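PDB 2XHS: nuclear hormone receptor FTZ-F1, which probably regulates transcription as an NR5A-type nuclear receptor, its ligand-binding domain taking up a peptide from its partner Fushi tarazu. Local coordinates for residues P13-F18 with Q181-D186; Q20-R25 with D150-K155; S61-A66 with K82-S87; D95-R100 with E136-L141. All coordinates share one frame; numbering follows the deposited sequence.

Contact 1 of 4, residues P13-F18 with Q181-D186; sequences PMIREF and QAALLD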
loop_
_atom_site.group_PDB
_atom_site.type_symbol
_atom_site.label_atom_id
_atom_site.label_comp_id
_atom_site.label_asym_id
_atom_site.label_seq_id
_atom_site.Cartn_x
_atom_site.Cartn_y
_atom_site.Cartn_z
ATOM N N PRO A 13 -3.752 -20.697 8.986
ATOM C CA PRO A 13 -5.066 -20.130 8.868
ATOM C C PRO A 13 -5.011 -18.642 8.887
ATOM O O PRO A 13 -5.809 -18.002 8.257
ATOM C CB PRO A 13 -5.721 -20.613 10.123
ATOM C CG PRO A 13 -5.101 -21.831 10.389
ATOM C CD PRO A 13 -3.736 -21.782 9.952
HETATM N N MSE A 14 -4.089 -18.100 9.652
HETATM C CA MSE A 14 -4.019 -16.683 9.838
HETATM C C MSE A 14 -3.748 -16.059 8.536
HETATM O O MSE A 14 -4.359 -15.103 8.159
HETATM C CB MSE A 14 -2.849 -16.379 10.742
HETATM C CG MSE A 14 -3.008 -15.155 11.591
HETATM SE SE MSE A 14 -1.326 -14.561 12.183
HETATM C CE MSE A 14 -1.901 -13.454 13.583
ATOM N N ILE A 15 -2.784 -16.616 7.855
ATOM C CA ILE A 15 -2.418 -16.161 6.553
ATOM C C ILE A 15 -3.491 -16.335 5.531
ATOM O O ILE A 15 -3.649 -15.540 4.652
ATOM C CB ILE A 15 -1.223 -16.841 6.097
ATOM C CG1 ILE A 15 -0.038 -16.282 6.846
ATOM C CG2 ILE A 15 -1.052 -16.580 4.675
ATOM C CD1 ILE A 15 1.218 -16.853 6.443
ATOM N N ARG A 16 -4.225 -17.408 5.628
ATOM C CA ARG A 16 -5.270 -17.621 4.702
ATOM C C ARG A 16 -6.240 -16.526 4.902
ATOM O O ARG A 16 -6.799 -16.029 3.972
ATOM C CB ARG A 16 -5.958 -18.910 4.998
ATOM C CG ARG A 16 -5.261 -20.105 4.552
ATOM C CD ARG A 16 -6.213 -21.259 4.501
ATOM N NE ARG A 16 -5.646 -22.410 5.149
ATOM C CZ ARG A 16 -6.064 -22.864 6.310
ATOM N NH1 ARG A 16 -7.078 -22.304 6.912
ATOM N NH2 ARG A 16 -5.488 -23.895 6.854
ATOM N N GLU A 17 -6.482 -16.187 6.146
ATOM C CA GLU A 17 -7.419 -15.147 6.502
ATOM C C GLU A 17 -7.010 -13.793 6.031
ATOM O O GLU A 17 -7.824 -12.987 5.706
ATOM C CB GLU A 17 -7.634 -15.125 7.990
ATOM C CG GLU A 17 -8.185 -16.409 8.507
ATOM C CD GLU A 17 -8.287 -16.445 10.004
ATOM O OE1 GLU A 17 -8.172 -15.386 10.629
ATOM O OE2 GLU A 17 -8.473 -17.537 10.556
ATOM N N PHE A 18 -5.727 -13.530 6.060
ATOM C CA PHE A 18 -5.194 -12.321 5.541
ATOM C C PHE A 18 -5.401 -12.241 4.069
ATOM O O PHE A 18 -5.710 -11.227 3.537
ATOM C CB PHE A 18 -3.724 -12.299 5.809
ATOM C CG PHE A 18 -3.384 -12.102 7.222
ATOM C CD1 PHE A 18 -4.300 -11.624 8.093
ATOM C CD2 PHE A 18 -2.145 -12.387 7.683
ATOM C CE1 PHE A 18 -3.978 -11.431 9.380
ATOM C CE2 PHE A 18 -1.837 -12.194 8.974
ATOM C CZ PHE A 18 -2.749 -11.718 9.817
ATOM N N GLN A 181 5.196 -11.517 12.036
ATOM C CA GLN A 181 6.547 -11.789 11.654
ATOM C C GLN A 181 6.772 -13.249 11.705
ATOM O O GLN A 181 7.392 -13.831 10.851
ATOM C CB GLN A 181 7.465 -11.190 12.670
ATOM C CG GLN A 181 7.872 -9.834 12.360
ATOM C CD GLN A 181 9.153 -9.486 12.995
ATOM O OE1 GLN A 181 10.022 -8.916 12.364
ATOM N NE2 GLN A 181 9.289 -9.817 14.253
ATOM N N ALA A 182 6.290 -13.840 12.759
ATOM C CA ALA A 182 6.433 -15.235 12.954
ATOM C C ALA A 182 5.691 -16.008 11.920
ATOM O O ALA A 182 6.154 -16.990 11.437
ATOM C CB ALA A 182 5.933 -15.562 14.248
ATOM N N ALA A 183 4.499 -15.582 11.605
ATOM C CA ALA A 183 3.732 -16.278 10.624
ATOM C C ALA A 183 4.437 -16.204 9.311
ATOM O O ALA A 183 4.431 -17.139 8.566
ATOM C CB ALA A 183 2.382 -15.686 10.520
ATOM N N LEU A 184 5.010 -15.057 9.016
ATOM C CA LEU A 184 5.731 -14.863 7.793
ATOM C C LEU A 184 6.922 -15.728 7.748
ATOM O O LEU A 184 7.255 -16.250 6.728
ATOM C CB LEU A 184 6.156 -13.427 7.628
ATOM C CG LEU A 184 6.829 -12.986 6.341
ATOM C CD1 LEU A 184 6.132 -13.484 5.170
ATOM C CD2 LEU A 184 6.783 -11.533 6.337
ATOM N N LEU A 185 7.598 -15.866 8.861
ATOM C CA LEU A 185 8.744 -16.710 8.882
ATOM C C LEU A 185 8.371 -18.135 8.611
ATOM O O LEU A 185 9.013 -18.804 7.883
ATOM C CB LEU A 185 9.409 -16.601 10.230
ATOM C CG LEU A 185 10.591 -17.488 10.523
ATOM C CD1 LEU A 185 11.630 -17.328 9.517
ATOM C CD2 LEU A 185 11.085 -17.016 11.793
ATOM N N ASP A 186 7.308 -18.597 9.211
ATOM C CA ASP A 186 6.873 -19.950 9.044
ATOM C C ASP A 186 6.531 -20.207 7.605
ATOM O O ASP A 186 6.841 -21.226 7.063
ATOM C CB ASP A 186 5.636 -20.111 9.921
ATOM C CG ASP A 186 5.037 -21.475 9.880
ATOM O OD1 ASP A 186 5.743 -22.451 9.726
ATOM O OD2 ASP A 186 3.832 -21.578 10.017
#
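Ala183 presents its methyl group to two side chains from the neighbouring helix, Met14 and Ile15. Met14, modelled as selenomethionine, brings its SE atom to 4.2 Å from Ala183 CB. Its side chain is close to fully stretched, with CG roughly opposite the backbone N (chi1 -150°), and that reach carries the heavy atom across the gap. Ile15 comes in with the end of its longer branch: CD1 lies 3.9 Å from the carbonyl O of Ala183 and 4.4 Å from Ala183 CB. The extended branch (chi2 -178°) puts this terminal methyl against the backbone. No hydrogen bond crosses the contact, and the small alanine lets the two backbones approach to 7.4 Å between Ile15 CA and Ala183 CA. Further out, Met14 also leans on Phe71 and Asn179, while Ile15 reaches Tyr187 and Cys153. One turn on from Met14, Phe18 carries the same face of its helix onward to Val152 and Phe156. Helix 13-20 is thereby laid against helices 170-191 and 148-159, an arrangement that belongs to the layered, mostly helical sandwich of the nuclear receptor ligand-binding domain.

Contact 2 of 4, residues Q20-R25 with D150-K155; sequences QSIDDR and DYVCMK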
loop_
_atom_site.group_PDB
_atom_site.type_symbol
_atom_site.label_atom_id
_atom_site.label_comp_id
_atom_site.label_asym_id
_atom_site.label_seq_id
_atom_site.Cartn_x
_atom_site.Cartn_y
_atom_site.Cartn_z
ATOM N N GLN A 20 -7.649 -13.340 2.563
ATOM C CA GLN A 20 -9.068 -13.193 2.425
ATOM C C GLN A 20 -9.468 -11.772 2.254
ATOM O O GLN A 20 -10.421 -11.454 1.599
ATOM C CB GLN A 20 -9.728 -13.714 3.669
ATOM C CG GLN A 20 -10.168 -15.109 3.544
ATOM C CD GLN A 20 -10.792 -15.339 2.236
ATOM O OE1 GLN A 20 -11.499 -14.496 1.737
ATOM N NE2 GLN A 20 -10.543 -16.481 1.657
ATOM N N SER A 21 -8.712 -10.914 2.882
ATOM C CA SER A 21 -9.041 -9.533 2.989
ATOM C C SER A 21 -8.646 -8.758 1.789
ATOM O O SER A 21 -8.919 -7.598 1.684
ATOM C CB SER A 21 -8.345 -9.000 4.201
ATOM O OG SER A 21 -8.388 -9.990 5.176
ATOM N N ILE A 22 -8.045 -9.416 0.835
ATOM C CA ILE A 22 -7.624 -8.731 -0.343
ATOM C C ILE A 22 -8.513 -9.046 -1.501
ATOM O O ILE A 22 -8.701 -10.186 -1.836
ATOM C CB ILE A 22 -6.247 -9.190 -0.716
ATOM C CG1 ILE A 22 -5.331 -9.074 0.478
ATOM C CG2 ILE A 22 -5.700 -8.349 -1.770
ATOM C CD1 ILE A 22 -5.186 -7.720 0.956
ATOM N N ASP A 23 -9.069 -8.030 -2.130
ATOM C CA ASP A 23 -9.736 -8.237 -3.380
ATOM C C ASP A 23 -8.960 -7.446 -4.388
ATOM O O ASP A 23 -9.142 -6.276 -4.504
ATOM C CB ASP A 23 -11.154 -7.726 -3.323
ATOM C CG ASP A 23 -12.066 -8.438 -4.282
ATOM O OD1 ASP A 23 -11.625 -8.807 -5.372
ATOM O OD2 ASP A 23 -13.244 -8.614 -3.960
ATOM N N ASP A 24 -8.077 -8.099 -5.114
ATOM C CA ASP A 24 -7.294 -7.441 -6.117
ATOM C C ASP A 24 -8.226 -6.932 -7.157
ATOM O O ASP A 24 -8.014 -5.903 -7.734
ATOM C CB ASP A 24 -6.303 -8.391 -6.776
ATOM C CG ASP A 24 -5.087 -8.607 -5.968
ATOM O OD1 ASP A 24 -4.875 -7.861 -5.025
ATOM O OD2 ASP A 24 -4.326 -9.509 -6.284
ATOM N N ARG A 25 -9.265 -7.677 -7.430
ATOM C CA ARG A 25 -10.137 -7.293 -8.504
ATOM C C ARG A 25 -10.791 -5.967 -8.277
ATOM O O ARG A 25 -10.938 -5.177 -9.184
ATOM C CB ARG A 25 -11.186 -8.357 -8.715
ATOM C CG ARG A 25 -10.786 -9.374 -9.742
ATOM C CD ARG A 25 -11.984 -10.081 -10.305
ATOM N NE ARG A 25 -11.734 -11.507 -10.383
ATOM C CZ ARG A 25 -12.442 -12.419 -9.737
ATOM N NH1 ARG A 25 -13.471 -12.053 -9.003
ATOM N NH2 ARG A 25 -12.138 -13.697 -9.851
ATOM N N ASP A 150 3.284 -13.328 1.070
ATOM C CA ASP A 150 4.293 -12.466 1.576
ATOM C C ASP A 150 3.797 -11.070 1.647
ATOM O O ASP A 150 4.044 -10.378 2.574
ATOM C CB ASP A 150 5.461 -12.468 0.623
ATOM C CG ASP A 150 6.129 -13.765 0.541
ATOM O OD1 ASP A 150 6.306 -14.377 1.567
ATOM O OD2 ASP A 150 6.518 -14.170 -0.533
ATOM N N TYR A 151 3.103 -10.659 0.617
ATOM C CA TYR A 151 2.627 -9.312 0.485
ATOM C C TYR A 151 1.666 -8.885 1.560
ATOM O O TYR A 151 1.695 -7.781 1.979
ATOM C CB TYR A 151 2.036 -9.134 -0.904
ATOM C CG TYR A 151 0.980 -8.083 -1.043
ATOM C CD1 TYR A 151 1.301 -6.763 -1.097
ATOM C CD2 TYR A 151 -0.334 -8.417 -1.136
ATOM C CE1 TYR A 151 0.365 -5.828 -1.214
ATOM C CE2 TYR A 151 -1.272 -7.474 -1.245
ATOM C CZ TYR A 151 -0.915 -6.183 -1.293
ATOM O OH TYR A 151 -1.852 -5.224 -1.419
ATOM N N VAL A 152 0.770 -9.742 1.971
ATOM C CA VAL A 152 -0.130 -9.400 3.037
ATOM C C VAL A 152 0.504 -9.268 4.389
ATOM O O VAL A 152 0.122 -8.463 5.168
ATOM C CB VAL A 152 -1.338 -10.311 3.095
ATOM C CG1 VAL A 152 -2.190 -10.046 1.951
ATOM C CG2 VAL A 152 -0.922 -11.693 3.028
ATOM N N CYS A 153 1.446 -10.159 4.675
ATOM C CA CYS A 153 2.142 -10.151 5.954
ATOM C C CYS A 153 2.932 -8.860 6.085
ATOM O O CYS A 153 3.003 -8.258 7.157
ATOM C CB CYS A 153 3.076 -11.357 6.066
ATOM S SG CYS A 153 2.247 -12.958 5.944
HETATM N N MSE A 154 3.528 -8.451 4.973
HETATM C CA MSE A 154 4.343 -7.281 4.925
HETATM C C MSE A 154 3.560 -6.039 5.127
HETATM O O MSE A 154 4.068 -5.080 5.602
HETATM C CB MSE A 154 5.122 -7.237 3.649
HETATM C CG MSE A 154 6.373 -7.963 3.772
HETATM SE SE MSE A 154 7.293 -7.878 2.207
HETATM C CE MSE A 154 6.535 -9.305 1.408
ATOM N N LYS A 155 2.316 -6.059 4.727
ATOM C CA LYS A 155 1.432 -4.946 4.911
ATOM C C LYS A 155 1.135 -4.696 6.361
ATOM O O LYS A 155 1.143 -3.601 6.822
ATOM C CB LYS A 155 0.158 -5.225 4.162
ATOM C CG LYS A 155 -0.161 -4.175 3.178
ATOM C CD LYS A 155 -1.537 -4.246 2.704
ATOM C CE LYS A 155 -1.967 -2.876 2.332
ATOM N NZ LYS A 155 -3.327 -2.874 1.816
#
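The phenol ring of Tyr151 receives the CD1 methyl of Ile22 obliquely, with Ile22 CD1 4.5 Å from Tyr151 CE2. His98 stacks on the same ring, and the Tyr151 hydroxyl is hydrogen-bonded to Asp95, so the ring is held by an aromatic neighbour and at its polar tip, with the isoleucine adding only a light touch. The indole of Trp65 is the other flat group nearby: Ile22 CD1 packs against its NE1 edge, and Lys155 makes a cation-pi contact with it. The closest meeting between the two segments is aliphatic, Ile22 CG1 to Val152 CG1 at 3.6 Å. Ile22 CD1 follows at 3.9 Å from Val152 CG1. In Ile22, CG1 is anti to the carbonyl carbon (chi1 -52°), and a second bend (chi2 -62°) folds CD1 round so that one branch can touch valine, tyrosine and tryptophan. Directly after Ile22, Asp23 takes the N-cap position of the next helix, though its capping bond, Arg25 N to Asp23 OD1 at 3.3 Å, is weak. Ile22 thus plugs the turn between helices 13-20 and 24-39 into the side of helix 148-159, whose Val152 also packs on Val19 and whose Tyr151 faces helix 77-102.

Contact 3 of 4, residues S61-A66 with K82-S87; sequences SQVDWA and KLLQHS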
loop_
_atom_site.group_PDB
_atom_site.type_symbol
_atom_site.label_atom_id
_atom_site.label_comp_id
_atom_site.label_asym_id
_atom_site.label_seq_id
_atom_site.Cartn_x
_atom_site.Cartn_y
_atom_site.Cartn_z
ATOM N N SER A 61 -9.732 3.248 0.528
ATOM C CA SER A 61 -9.751 1.820 0.526
ATOM C C SER A 61 -8.772 1.278 1.518
ATOM O O SER A 61 -8.983 0.265 2.104
ATOM C CB SER A 61 -9.511 1.286 -0.864
ATOM O OG SER A 61 -8.209 1.567 -1.259
ATOM N N GLN A 62 -7.672 1.964 1.683
ATOM C CA GLN A 62 -6.665 1.546 2.617
ATOM C C GLN A 62 -7.188 1.572 4.009
ATOM O O GLN A 62 -6.953 0.704 4.786
ATOM C CB GLN A 62 -5.540 2.526 2.539
ATOM C CG GLN A 62 -4.361 2.166 3.326
ATOM C CD GLN A 62 -3.208 2.995 2.947
ATOM O OE1 GLN A 62 -2.641 3.675 3.768
ATOM N NE2 GLN A 62 -2.848 2.950 1.693
ATOM N N VAL A 63 -7.888 2.625 4.318
ATOM C CA VAL A 63 -8.496 2.773 5.600
ATOM C C VAL A 63 -9.539 1.729 5.800
ATOM O O VAL A 63 -9.691 1.206 6.855
ATOM C CB VAL A 63 -9.155 4.099 5.684
ATOM C CG1 VAL A 63 -9.791 4.248 6.982
ATOM C CG2 VAL A 63 -8.156 5.137 5.518
ATOM N N ASP A 64 -10.293 1.438 4.777
ATOM C CA ASP A 64 -11.333 0.473 4.926
ATOM C C ASP A 64 -10.745 -0.851 5.259
ATOM O O ASP A 64 -11.291 -1.582 6.025
ATOM C CB ASP A 64 -12.132 0.382 3.655
ATOM C CG ASP A 64 -13.305 -0.517 3.776
ATOM O OD1 ASP A 64 -14.258 -0.162 4.463
ATOM O OD2 ASP A 64 -13.280 -1.588 3.173
ATOM N N TRP A 65 -9.633 -1.179 4.648
ATOM C CA TRP A 65 -8.996 -2.443 4.880
ATOM C C TRP A 65 -8.511 -2.602 6.279
ATOM O O TRP A 65 -8.676 -3.617 6.862
ATOM C CB TRP A 65 -7.826 -2.589 3.915
ATOM C CG TRP A 65 -6.990 -3.782 4.122
ATOM C CD1 TRP A 65 -7.249 -5.022 3.714
ATOM C CD2 TRP A 65 -5.745 -3.836 4.788
ATOM N NE1 TRP A 65 -6.270 -5.860 4.091
ATOM C CE2 TRP A 65 -5.322 -5.147 4.754
ATOM C CE3 TRP A 65 -4.957 -2.898 5.429
ATOM C CZ2 TRP A 65 -4.153 -5.546 5.321
ATOM C CZ3 TRP A 65 -3.812 -3.293 5.979
ATOM C CH2 TRP A 65 -3.412 -4.599 5.933
ATOM N N ALA A 66 -7.847 -1.596 6.786
ATOM C CA ALA A 66 -7.268 -1.619 8.101
ATOM C C ALA A 66 -8.333 -1.718 9.137
ATOM O O ALA A 66 -8.189 -2.316 10.172
ATOM C CB ALA A 66 -6.471 -0.416 8.307
ATOM N N LYS A 82 -3.212 7.086 14.209
ATOM C CA LYS A 82 -1.799 7.316 14.185
ATOM C C LYS A 82 -1.044 6.335 13.352
ATOM O O LYS A 82 -0.082 6.676 12.726
ATOM C CB LYS A 82 -1.269 7.291 15.592
ATOM C CG LYS A 82 -1.745 8.436 16.415
ATOM C CD LYS A 82 -1.003 8.490 17.698
ATOM C CE LYS A 82 -1.756 9.284 18.720
ATOM N NZ LYS A 82 -2.354 8.361 19.706
ATOM N N LEU A 83 -1.449 5.088 13.399
ATOM C CA LEU A 83 -0.799 4.063 12.632
ATOM C C LEU A 83 -0.966 4.259 11.170
ATOM O O LEU A 83 -0.054 4.087 10.429
ATOM C CB LEU A 83 -1.354 2.715 13.012
ATOM C CG LEU A 83 -0.930 2.097 14.321
ATOM C CD1 LEU A 83 -1.736 0.900 14.474
ATOM C CD2 LEU A 83 0.475 1.727 14.243
ATOM N N LEU A 84 -2.170 4.569 10.763
ATOM C CA LEU A 84 -2.484 4.835 9.393
ATOM C C LEU A 84 -1.793 6.059 8.889
ATOM O O LEU A 84 -1.354 6.101 7.785
ATOM C CB LEU A 84 -3.967 5.015 9.249
ATOM C CG LEU A 84 -4.851 3.796 9.216
ATOM C CD1 LEU A 84 -6.212 4.247 9.516
ATOM C CD2 LEU A 84 -4.835 3.232 7.868
ATOM N N GLN A 85 -1.715 7.078 9.709
ATOM C CA GLN A 85 -1.067 8.304 9.331
ATOM C C GLN A 85 0.373 8.103 9.065
ATOM O O GLN A 85 0.939 8.773 8.262
ATOM C CB GLN A 85 -1.202 9.322 10.425
ATOM C CG GLN A 85 -2.357 10.232 10.267
ATOM C CD GLN A 85 -2.685 10.958 11.507
ATOM O OE1 GLN A 85 -3.770 11.462 11.651
ATOM N NE2 GLN A 85 -1.756 11.028 12.408
ATOM N N HIS A 86 0.998 7.230 9.815
ATOM C CA HIS A 86 2.402 6.968 9.658
ATOM C C HIS A 86 2.828 6.306 8.385
ATOM O O HIS A 86 3.827 6.650 7.809
ATOM C CB HIS A 86 2.867 6.119 10.812
ATOM C CG HIS A 86 4.345 6.084 10.969
ATOM N ND1 HIS A 86 5.085 4.947 10.772
ATOM C CD2 HIS A 86 5.226 7.045 11.302
ATOM C CE1 HIS A 86 6.354 5.207 10.975
ATOM N NE2 HIS A 86 6.467 6.473 11.297
ATOM N N SER A 87 2.111 5.292 7.973
ATOM C CA SER A 87 2.539 4.530 6.845
ATOM C C SER A 87 1.645 4.463 5.690
ATOM O O SER A 87 1.698 3.516 5.016
ATOM C CB SER A 87 2.815 3.125 7.259
ATOM O OG SER A 87 2.119 2.858 8.431
#
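Val63, Ala66 and Leu84 come together in the floor of the groove where nuclear receptors characteristically receive short helical coregulator motifs, formed here in part by helices 47-67 and 77-102. Leu84 does most of the touching. A chi1 of -79° sets its CG beside the backbone N, which turns the forked end to the other helix. The CD2 methyl of Leu84 settles between residues one turn apart, 4.0 Å from Ala66 CB and 4.3 Å from Val63 CA, while Leu84 CD1 lies 4.4 Å from Val63 CG1. Ala66 is backed in turn by Phe72. Both Val63 and Leu84 also pack against apolar side chains of the bound peptide, so the residues that join the two helices form part of the docking surface as well. No hydrogen bond crosses between the segments. With only carbon atoms meeting between them, this part of the groove offers the peptide shape and greasy surface, consistent with recognition of hydrophobic residues on one face of a short helix.

Contact 4 of 4, residues D95-R100 with E136-L141; sequences DHLHHR and ELQNKL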
loop_
_atom_site.group_PDB
_atom_site.type_symbol
_atom_site.label_atom_id
_atom_site.label_comp_id
_atom_site.label_asym_id
_atom_site.label_seq_id
_atom_site.Cartn_x
_atom_site.Cartn_y
_atom_site.Cartn_z
ATOM N N ASP A 95 1.724 -1.865 -2.303
ATOM C CA ASP A 95 0.561 -2.282 -3.001
ATOM C C ASP A 95 0.866 -2.167 -4.437
ATOM O O ASP A 95 0.438 -2.944 -5.215
ATOM C CB ASP A 95 -0.583 -1.352 -2.728
ATOM C CG ASP A 95 -1.252 -1.616 -1.458
ATOM O OD1 ASP A 95 -1.045 -2.654 -0.873
ATOM O OD2 ASP A 95 -2.054 -0.803 -1.077
ATOM N N HIS A 96 1.543 -1.120 -4.818
ATOM C CA HIS A 96 1.913 -0.974 -6.199
ATOM C C HIS A 96 2.925 -1.998 -6.569
ATOM O O HIS A 96 2.956 -2.489 -7.636
ATOM C CB HIS A 96 2.373 0.428 -6.521
ATOM C CG HIS A 96 2.020 0.854 -7.907
ATOM N ND1 HIS A 96 2.895 0.763 -8.964
ATOM C CD2 HIS A 96 0.869 1.329 -8.420
ATOM C CE1 HIS A 96 2.306 1.181 -10.060
ATOM N NE2 HIS A 96 1.078 1.536 -9.754
ATOM N N LEU A 97 3.788 -2.313 -5.653
ATOM C CA LEU A 97 4.764 -3.297 -5.946
ATOM C C LEU A 97 4.037 -4.561 -6.208
ATOM O O LEU A 97 4.394 -5.308 -7.054
ATOM C CB LEU A 97 5.706 -3.441 -4.789
ATOM C CG LEU A 97 6.935 -2.614 -5.034
ATOM C CD1 LEU A 97 7.694 -2.542 -3.814
ATOM C CD2 LEU A 97 7.728 -3.280 -6.056
ATOM N N HIS A 98 2.998 -4.807 -5.463
ATOM C CA HIS A 98 2.239 -6.012 -5.633
ATOM C C HIS A 98 1.550 -6.157 -6.964
ATOM O O HIS A 98 1.557 -7.181 -7.549
ATOM C CB HIS A 98 1.218 -6.004 -4.542
ATOM C CG HIS A 98 0.107 -6.973 -4.714
ATOM N ND1 HIS A 98 -1.204 -6.590 -4.739
ATOM C CD2 HIS A 98 0.107 -8.312 -4.792
ATOM C CE1 HIS A 98 -1.966 -7.648 -4.866
ATOM N NE2 HIS A 98 -1.192 -8.705 -4.903
ATOM N N HIS A 99 0.878 -5.132 -7.404
ATOM C CA HIS A 99 0.180 -5.172 -8.654
ATOM C C HIS A 99 1.035 -5.214 -9.861
ATOM O O HIS A 99 0.709 -5.802 -10.839
ATOM C CB HIS A 99 -0.802 -4.043 -8.708
ATOM C CG HIS A 99 -1.906 -4.205 -7.736
ATOM N ND1 HIS A 99 -2.932 -5.084 -7.928
ATOM C CD2 HIS A 99 -2.119 -3.640 -6.538
ATOM C CE1 HIS A 99 -3.744 -5.039 -6.900
ATOM N NE2 HIS A 99 -3.274 -4.167 -6.042
ATOM N N ARG A 100 2.122 -4.505 -9.803
ATOM C CA ARG A 100 2.986 -4.445 -10.917
ATOM C C ARG A 100 3.521 -5.808 -11.147
ATOM O O ARG A 100 3.716 -6.210 -12.258
ATOM C CB ARG A 100 4.108 -3.492 -10.629
ATOM C CG ARG A 100 4.387 -2.567 -11.731
ATOM C CD ARG A 100 5.804 -2.177 -11.716
ATOM N NE ARG A 100 6.182 -1.435 -12.902
ATOM C CZ ARG A 100 7.416 -1.338 -13.342
ATOM N NH1 ARG A 100 8.385 -1.924 -12.698
ATOM N NH2 ARG A 100 7.680 -0.647 -14.411
ATOM N N GLU A 136 14.572 -1.515 -8.693
ATOM C CA GLU A 136 15.544 -2.305 -8.036
ATOM C C GLU A 136 14.838 -3.147 -7.034
ATOM O O GLU A 136 15.172 -4.269 -6.851
ATOM C CB GLU A 136 16.533 -1.396 -7.365
ATOM C CG GLU A 136 17.866 -2.012 -7.199
ATOM C CD GLU A 136 18.748 -1.186 -6.350
ATOM O OE1 GLU A 136 18.861 0.016 -6.624
ATOM O OE2 GLU A 136 19.344 -1.742 -5.420
ATOM N N LEU A 137 13.875 -2.580 -6.345
ATOM C CA LEU A 137 13.099 -3.318 -5.377
ATOM C C LEU A 137 12.268 -4.386 -6.003
ATOM O O LEU A 137 12.196 -5.470 -5.518
ATOM C CB LEU A 137 12.217 -2.373 -4.586
ATOM C CG LEU A 137 12.894 -1.294 -3.763
ATOM C CD1 LEU A 137 11.858 -0.533 -3.067
ATOM C CD2 LEU A 137 13.800 -1.879 -2.765
ATOM N N GLN A 138 11.645 -4.076 -7.114
ATOM C CA GLN A 138 10.804 -5.043 -7.762
ATOM C C GLN A 138 11.609 -6.230 -8.133
ATOM O O GLN A 138 11.152 -7.319 -8.024
ATOM C CB GLN A 138 10.187 -4.483 -9.024
ATOM C CG GLN A 138 9.110 -5.368 -9.569
ATOM C CD GLN A 138 8.491 -4.887 -10.818
ATOM O OE1 GLN A 138 7.855 -3.877 -10.841
ATOM N NE2 GLN A 138 8.639 -5.635 -11.858
ATOM N N ASN A 139 12.813 -6.020 -8.612
ATOM C CA ASN A 139 13.695 -7.114 -8.923
ATOM C C ASN A 139 14.110 -7.917 -7.721
ATOM O O ASN A 139 14.199 -9.110 -7.777
ATOM C CB ASN A 139 14.929 -6.593 -9.611
ATOM C CG ASN A 139 14.722 -6.369 -11.060
ATOM O OD1 ASN A 139 14.058 -7.142 -11.723
ATOM N ND2 ASN A 139 15.320 -5.327 -11.581
ATOM N N LYS A 140 14.413 -7.251 -6.632
ATOM C CA LYS A 140 14.848 -7.945 -5.457
ATOM C C LYS A 140 13.753 -8.824 -4.994
ATOM O O LYS A 140 13.977 -9.927 -4.602
ATOM C CB LYS A 140 15.161 -6.949 -4.367
ATOM C CG LYS A 140 16.579 -6.517 -4.264
ATOM C CD LYS A 140 16.701 -5.422 -3.284
ATOM C CE LYS A 140 18.085 -5.220 -2.846
ATOM N NZ LYS A 140 18.202 -3.911 -2.234
ATOM N N LEU A 141 12.554 -8.288 -5.007
ATOM C CA LEU A 141 11.383 -8.995 -4.565
ATOM C C LEU A 141 11.062 -10.175 -5.385
ATOM O O LEU A 141 10.704 -11.176 -4.867
ATOM C CB LEU A 141 10.194 -8.067 -4.549
ATOM C CG LEU A 141 10.010 -7.276 -3.270
ATOM C CD1 LEU A 141 8.906 -6.359 -3.424
ATOM C CD2 LEU A 141 9.691 -8.179 -2.182
#
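Segments 95-100 and 136-141 cross at -64° with their axes 10.7 Å apart, the backbones coming nearest at Leu97 CA and Gln138 CA, 6.5 Å. This is an oblique helix-helix crossing within the ligand-binding domain, joining the end of the long helix 77-102 to the short helix 135-143. Gln138, with an extended chain (chi1 -169°), carries its amide to Arg100. There Arg100 NH1 is modelled 2.7 Å from Gln138 OE1 as a hydrogen bond at the guanidinium edge, the two planes 67° apart; OE1 is crowded, so its exact place is doubtful. The guanidinium also holds Asn135 through NH1 and a salt bridge to Asp107 through NH2. A leucine here would give up these bonds and would probably leave Asp107 without this positive partner and the Gln138 amide with little but a weak bond to Gln142 to hold it. Beside this polar cluster the contact is apolar: Leu97 slides past Gln138, Leu97 CD2 3.9 Å from Gln138 CA, and Leu97 CD1 meets Leu141 CD1 at 4.0 Å.

In the fold
The four contacts are nested along the chain: contact 1 closes the widest loop, contact 2 lies inside it, and contacts 3 and 4 follow one another within contact 2. Contact 2 also lies between the others in space, its centre about 11 Å from that of contact 1 and about 14 Å from those of contacts 3 and 4. Contacts 3 and 4 both use helix 77-102 but sit about 20 Å apart, centre to centre, on opposite sides of the chain's centre. Contact 2 touches each of the others, through Leu184 on Cys153, Ser21 on Trp65 and Asp24 on His98. It thereby ties helix 13-20 and the turn after it to helices 47-67 and 77-102, the two that form contact 3 beside the bound peptide.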